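Local structure of putative extracellular solute-binding protein (Bordetella bronchiseptica, 4P56) at residues Trp49-Ile53 / Leu261-Leu266; Tyr128-Ala132 / Gly322-Ala328. The protein binds mandelate in the periplasm and probably hands such aromatic acids to a TRAP transporter for uptake into the cell. One frame throughout, in Å; residues are numbered along the deposited sequence.

Interaction 1 of 2, residues Trp49-Ile53 / Leu261-Leu266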
loop_
_atom_site.group_PDB
_atom_site.type_symbol
_atom_site.label_atom_id
_atom_site.label_comp_id
_atom_site.label_asym_id
_atom_site.label_seq_id
_atom_site.Cartn_x
_atom_site.Cartn_y
_atom_site.Cartn_z
ATOM N N TRP A 49 -6.644 9.516 13.387
ATOM C CA TRP A 49 -6.915 8.240 14.053
ATOM C C TRP A 49 -6.425 8.323 15.496
ATOM O O TRP A 49 -7.086 7.875 16.422
ATOM C CB TRP A 49 -6.178 7.138 13.297
ATOM C CG TRP A 49 -6.323 5.740 13.813
ATOM C CD1 TRP A 49 -7.467 4.980 13.866
ATOM C CD2 TRP A 49 -5.269 4.903 14.305
ATOM N NE1 TRP A 49 -7.174 3.721 14.343
ATOM C CE2 TRP A 49 -5.837 3.655 14.627
ATOM C CE3 TRP A 49 -3.894 5.086 14.494
ATOM C CZ2 TRP A 49 -5.077 2.603 15.147
ATOM C CZ3 TRP A 49 -3.142 4.030 15.002
ATOM C CH2 TRP A 49 -3.739 2.814 15.315
ATOM N N GLY A 50 -5.255 8.918 15.690
ATOM C CA GLY A 50 -4.749 9.146 17.038
ATOM C C GLY A 50 -5.710 10.016 17.859
ATOM O O GLY A 50 -5.933 9.794 19.052
ATOM N N GLU A 51 -6.308 11.005 17.210
ATOM C CA GLU A 51 -7.280 11.852 17.902
ATOM C C GLU A 51 -8.521 11.025 18.308
ATOM O O GLU A 51 -9.103 11.225 19.399
ATOM C CB GLU A 51 -7.645 13.019 16.996
ATOM C CG GLU A 51 -6.589 14.107 17.056
ATOM C CD GLU A 51 -6.639 14.804 18.394
ATOM O OE1 GLU A 51 -7.592 15.585 18.594
ATOM O OE2 GLU A 51 -5.766 14.545 19.258
ATOM N N GLU A 52 -8.924 10.098 17.438
ATOM C CA GLU A 52 -10.078 9.251 17.739
ATOM C C GLU A 52 -9.774 8.392 18.957
ATOM O O GLU A 52 -10.625 8.239 19.803
ATOM C CB GLU A 52 -10.490 8.361 16.542
ATOM C CG GLU A 52 -11.126 9.110 15.360
ATOM C CD GLU A 52 -11.723 8.175 14.289
ATOM O OE1 GLU A 52 -12.152 7.060 14.622
ATOM O OE2 GLU A 52 -11.773 8.558 13.105
ATOM N N ILE A 53 -8.569 7.809 19.017
ATOM C CA ILE A 53 -8.144 7.005 20.150
ATOM C C ILE A 53 -8.085 7.821 21.469
ATOM O O ILE A 53 -8.570 7.387 22.539
ATOM C CB ILE A 53 -6.744 6.388 19.882
ATOM C CG1 ILE A 53 -6.782 5.426 18.691
ATOM C CG2 ILE A 53 -6.284 5.661 21.096
ATOM C CD1 ILE A 53 -5.378 5.103 18.141
ATOM N N LEU A 261 -11.419 0.585 17.014
ATOM C CA LEU A 261 -11.013 1.704 16.169
ATOM C C LEU A 261 -9.998 1.254 15.119
ATOM O O LEU A 261 -9.554 2.036 14.287
ATOM C CB LEU A 261 -10.415 2.816 17.026
ATOM C CG LEU A 261 -11.438 3.566 17.882
ATOM C CD1 LEU A 261 -10.760 4.560 18.823
ATOM C CD2 LEU A 261 -12.491 4.284 16.983
ATOM N N SER A 262 -9.630 -0.024 15.149
ATOM C CA SER A 262 -8.666 -0.532 14.174
ATOM C C SER A 262 -9.395 -1.368 13.125
ATOM O O SER A 262 -10.555 -1.099 12.822
ATOM C CB SER A 262 -7.570 -1.329 14.897
ATOM O OG SER A 262 -6.814 -0.473 15.771
ATOM N N GLY A 263 -8.731 -2.384 12.566
ATOM C CA GLY A 263 -9.390 -3.276 11.623
ATOM C C GLY A 263 -10.153 -2.531 10.543
ATOM O O GLY A 263 -9.602 -1.720 9.850
ATOM N N ARG A 264 -11.433 -2.832 10.385
ATOM C CA ARG A 264 -12.190 -2.311 9.262
ATOM C C ARG A 264 -12.332 -0.783 9.335
ATOM O O ARG A 264 -12.378 -0.076 8.298
ATOM C CB ARG A 264 -13.565 -2.963 9.297
ATOM C CG ARG A 264 -14.396 -2.694 8.097
ATOM C CD ARG A 264 -15.739 -3.300 8.380
ATOM N NE ARG A 264 -16.247 -4.003 7.226
ATOM C CZ ARG A 264 -16.743 -3.390 6.164
ATOM N NH1 ARG A 264 -16.790 -2.060 6.119
ATOM N NH2 ARG A 264 -17.197 -4.107 5.146
ATOM N N HIS A 265 -12.447 -0.279 10.559
ATOM C CA HIS A 265 -12.565 1.175 10.789
ATOM C C HIS A 265 -11.324 1.890 10.296
ATOM O O HIS A 265 -11.415 2.898 9.603
ATOM C CB HIS A 265 -12.735 1.452 12.270
ATOM C CG HIS A 265 -12.932 2.895 12.600
ATOM N ND1 HIS A 265 -14.152 3.527 12.485
ATOM C CD2 HIS A 265 -12.071 3.826 13.062
ATOM C CE1 HIS A 265 -14.032 4.787 12.860
ATOM N NE2 HIS A 265 -12.774 5.001 13.206
ATOM N N LEU A 266 -10.167 1.352 10.666
ATOM C CA LEU A 266 -8.866 1.880 10.225
ATOM C C LEU A 266 -8.709 1.761 8.694
ATOM O O LEU A 266 -8.254 2.683 8.024
ATOM C CB LEU A 266 -7.784 1.130 10.996
ATOM C CG LEU A 266 -6.294 1.246 10.709
ATOM C CD1 LEU A 266 -5.536 0.577 11.848
ATOM C CD2 LEU A 266 -5.875 0.614 9.424
#
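The indole of Trp49 meets the backbone of Leu261 at the turn that leads into helix 263-285. Its NE1 donates to Leu261 O at 2.9 Å. The N-H...O angle is 157°, and the oxygen lies almost in the indole plane. Seen from Leu261, the donor sits well above the carbonyl plane rather than on a lone pair. Trp49 keeps CG anti to its own N (chi1 -180°), which swings the ring out from helix 40-56 toward the turn.

This inner side is the tightly packed one. Trp49 CZ2 meets Ser262 OG edge-on at 3.6 Å. That hydroxyl is hydrogen-bonded to Leu258 O, which satisfies it. Leu266 CD1 approaches the same Trp49 CZ2 at 3.9 Å, from an oblique direction. Over one face of the indole lies Ile53 CD1, one helical turn on, 3.7 Å above the ring plane. Trp49 and Ile53 also touch Leu258 of helix 252-260. Leu261 CD1 rests on the backbone of helix 40-56, 3.8 Å from Ile53 CA.

The outer side is looser and partly open to solvent. Here Glu52 and His265 reach toward each other from opposite directions. Glu52 OE1 accepts from His265 NE2 at 2.6 Å through its syn lone pair; the oxygen is tilted a little from the imidazole plane. The carboxylate and imidazole planes stand 75° apart. The carboxylate would be expected to favour a protonated imidazole. Leu261 CD2 lies 3.7 Å from Glu52 OE1, forming an apolar flank to the pair.

Together these contacts join helix 40-56 to the two consecutive helices 252-260 and 263-285, at the turn between them. In this TRAP-type solute-binding protein the indole-to-carbonyl bond holds that turn, and the His-carboxylate bond holds the first turn of helix 263-285.

Interaction 2 of 2, residues Tyr128-Ala132 / Gly322-Ala328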
loop_
_atom_site.group_PDB
_atom_site.type_symbol
_atom_site.label_atom_id
_atom_site.label_comp_id
_atom_site.label_asym_id
_atom_site.label_seq_id
_atom_site.Cartn_x
_atom_site.Cartn_y
_atom_site.Cartn_z
ATOM N N TYR A 128 -9.747 -14.905 6.962
ATOM C CA TYR A 128 -9.163 -16.137 6.415
ATOM C C TYR A 128 -7.664 -16.320 6.675
ATOM O O TYR A 128 -7.161 -17.439 6.609
ATOM C CB TYR A 128 -9.384 -16.221 4.891
ATOM C CG TYR A 128 -10.827 -16.310 4.447
ATOM C CD1 TYR A 128 -11.490 -17.527 4.422
ATOM C CD2 TYR A 128 -11.518 -15.184 4.033
ATOM C CE1 TYR A 128 -12.792 -17.611 4.020
ATOM C CE2 TYR A 128 -12.839 -15.263 3.629
ATOM C CZ TYR A 128 -13.468 -16.478 3.630
ATOM O OH TYR A 128 -14.777 -16.551 3.212
ATOM N N LEU A 129 -6.933 -15.232 6.894
ATOM C CA LEU A 129 -5.484 -15.308 6.741
ATOM C C LEU A 129 -4.682 -15.069 8.026
ATOM O O LEU A 129 -3.477 -15.325 8.059
ATOM C CB LEU A 129 -5.020 -14.288 5.681
ATOM C CG LEU A 129 -5.707 -14.440 4.315
ATOM C CD1 LEU A 129 -5.253 -13.382 3.320
ATOM C CD2 LEU A 129 -5.402 -15.797 3.769
ATOM N N LEU A 130 -5.340 -14.608 9.077
ATOM C CA LEU A 130 -4.636 -14.260 10.308
ATOM C C LEU A 130 -3.880 -15.451 10.897
ATOM O O LEU A 130 -2.802 -15.273 11.473
ATOM C CB LEU A 130 -5.605 -13.729 11.367
ATOM C CG LEU A 130 -6.237 -12.349 11.143
ATOM C CD1 LEU A 130 -7.088 -12.032 12.320
ATOM C CD2 LEU A 130 -5.206 -11.250 10.954
ATOM N N LYS A 131 -4.463 -16.653 10.800
ATOM C CA LYS A 131 -3.866 -17.847 11.391
ATOM C C LYS A 131 -2.504 -18.255 10.830
ATOM O O LYS A 131 -1.762 -18.979 11.490
ATOM C CB LYS A 131 -4.839 -19.044 11.335
ATOM C CG LYS A 131 -5.267 -19.458 9.934
ATOM C CD LYS A 131 -6.281 -20.596 10.008
ATOM C CE LYS A 131 -6.385 -21.355 8.708
ATOM N NZ LYS A 131 -7.368 -22.485 8.831
ATOM N N ALA A 132 -2.169 -17.750 9.648
ATOM C CA ALA A 132 -0.882 -18.033 9.009
ATOM C C ALA A 132 0.326 -17.311 9.663
ATOM O O ALA A 132 1.492 -17.636 9.366
ATOM C CB ALA A 132 -0.980 -17.663 7.557
ATOM N N GLY A 322 -1.772 -23.161 4.705
ATOM C CA GLY A 322 -2.853 -23.820 5.407
ATOM C C GLY A 322 -4.154 -23.033 5.417
ATOM O O GLY A 322 -5.031 -23.290 6.226
ATOM N N ILE A 323 -4.304 -22.089 4.509
ATOM C CA ILE A 323 -5.560 -21.327 4.473
ATOM C C ILE A 323 -6.415 -21.719 3.285
ATOM O O ILE A 323 -5.929 -22.383 2.348
ATOM C CB ILE A 323 -5.311 -19.824 4.453
ATOM C CG1 ILE A 323 -4.746 -19.408 3.118
ATOM C CG2 ILE A 323 -4.431 -19.369 5.616
ATOM C CD1 ILE A 323 -5.797 -18.772 2.304
ATOM N N ASP A 324 -7.693 -21.323 3.333
ATOM C CA ASP A 324 -8.634 -21.549 2.231
ATOM C C ASP A 324 -8.505 -20.481 1.124
ATOM O O ASP A 324 -9.185 -19.455 1.125
ATOM C CB ASP A 324 -10.076 -21.591 2.739
ATOM C CG ASP A 324 -11.050 -22.139 1.685
ATOM O OD1 ASP A 324 -10.710 -22.162 0.478
ATOM O OD2 ASP A 324 -12.168 -22.517 2.071
ATOM N N GLY A 325 -7.620 -20.762 0.191
ATOM C CA GLY A 325 -7.243 -19.819 -0.846
ATOM C C GLY A 325 -8.447 -19.426 -1.678
ATOM O O GLY A 325 -8.723 -18.242 -1.814
ATOM N N PRO A 326 -9.145 -20.419 -2.259
ATOM C CA PRO A 326 -10.284 -20.120 -3.128
ATOM C C PRO A 326 -11.370 -19.352 -2.405
ATOM O O PRO A 326 -11.941 -18.465 -3.024
ATOM C CB PRO A 326 -10.750 -21.518 -3.592
ATOM C CG PRO A 326 -9.456 -22.278 -3.682
ATOM C CD PRO A 326 -8.647 -21.792 -2.474
ATOM N N ALA A 327 -11.590 -19.621 -1.117
ATOM C CA ALA A 327 -12.590 -18.889 -0.328
ATOM C C ALA A 327 -12.198 -17.449 -0.097
ATOM O O ALA A 327 -13.016 -16.540 -0.293
ATOM C CB ALA A 327 -12.812 -19.543 0.981
ATOM N N ALA A 328 -10.952 -17.240 0.324
ATOM C CA ALA A 328 -10.460 -15.900 0.566
ATOM C C ALA A 328 -10.510 -15.059 -0.725
ATOM O O ALA A 328 -10.957 -13.906 -0.731
ATOM C CB ALA A 328 -9.051 -15.958 1.165
HETATM O O HOH W 1 -8.616 -19.823 5.799
#
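Tyr128 lies flat against the first turn of helix 325-340. Its side chain can be followed outward. CB touches Ala328 CB at 3.8 Å. CG meets the same methyl slightly closer. Along one side of the ring CD2 and CE2 lie under Ala328 CA; along the other, CD1 passes Ala328 N and CE1 packs on Ala327 CB at 3.6 Å. CZ and OH end near Ala327 O, at 3.9 Å in each case, without a hydrogen bond to it. Ala328 CA lies over the ring face, 3.9 Å from the centroid and 18° off the normal, a CH-pi contact. With CG anti to its carbonyl carbon (chi1 -64°), Tyr128 lays the ring along this turn.

Ile323 fills the other half of the contact. Its CG2 sits near Tyr128 O and faces Ala132 CB. Its CD1 lies against Leu129 CD2 at 3.3 Å, tighter than usual carbon contact, though a reading of strain from this one pair would be doubtful. Leu129 also packs on Phe104, and Ile323 on Ala318 of helix 310-320. At the exposed rim Lys131 reaches Gly322 with CE, 3.4 Å from Gly322 O; NZ makes no hydrogen bond to that oxygen.

One water bridges the backbones, donating to Tyr128 O and accepting from Asp324 N at 3.0 Å. Asp324 is the N-cap of helix 325-340, and its OD1 accepts from Ala327 N. Gly322 closes helix 310-320 in a Schellman motif.

The two segments thus adhere through apolar and CH-pi contact, with their polar link made by water. Such chemistry implies that shape fit, more than directed bonds between side chains, probably governs how these two helix ends meet.

In the fold
Interactions 1 and 2 lie about 25 Å apart between centres and do not touch. Both are partly buried and sit toward the outside of the chain, but interaction 1 has the larger share of buried residues and interaction 2 includes several exposed ones. They hold different elements: 49-53 with 261-266 joins helix 40-56 to the start of helix 263-285, while 128-132 with 322-328 joins the end of helix 114-129 to the start of helix 325-340. Arg264, within 261-266 but not touching 49-53, forms a salt bridge with Asp123 of helix 114-129, the helix that ends at interaction 2. Direct polar bonds mark interaction 1; apolar contact and a water mark interaction 2.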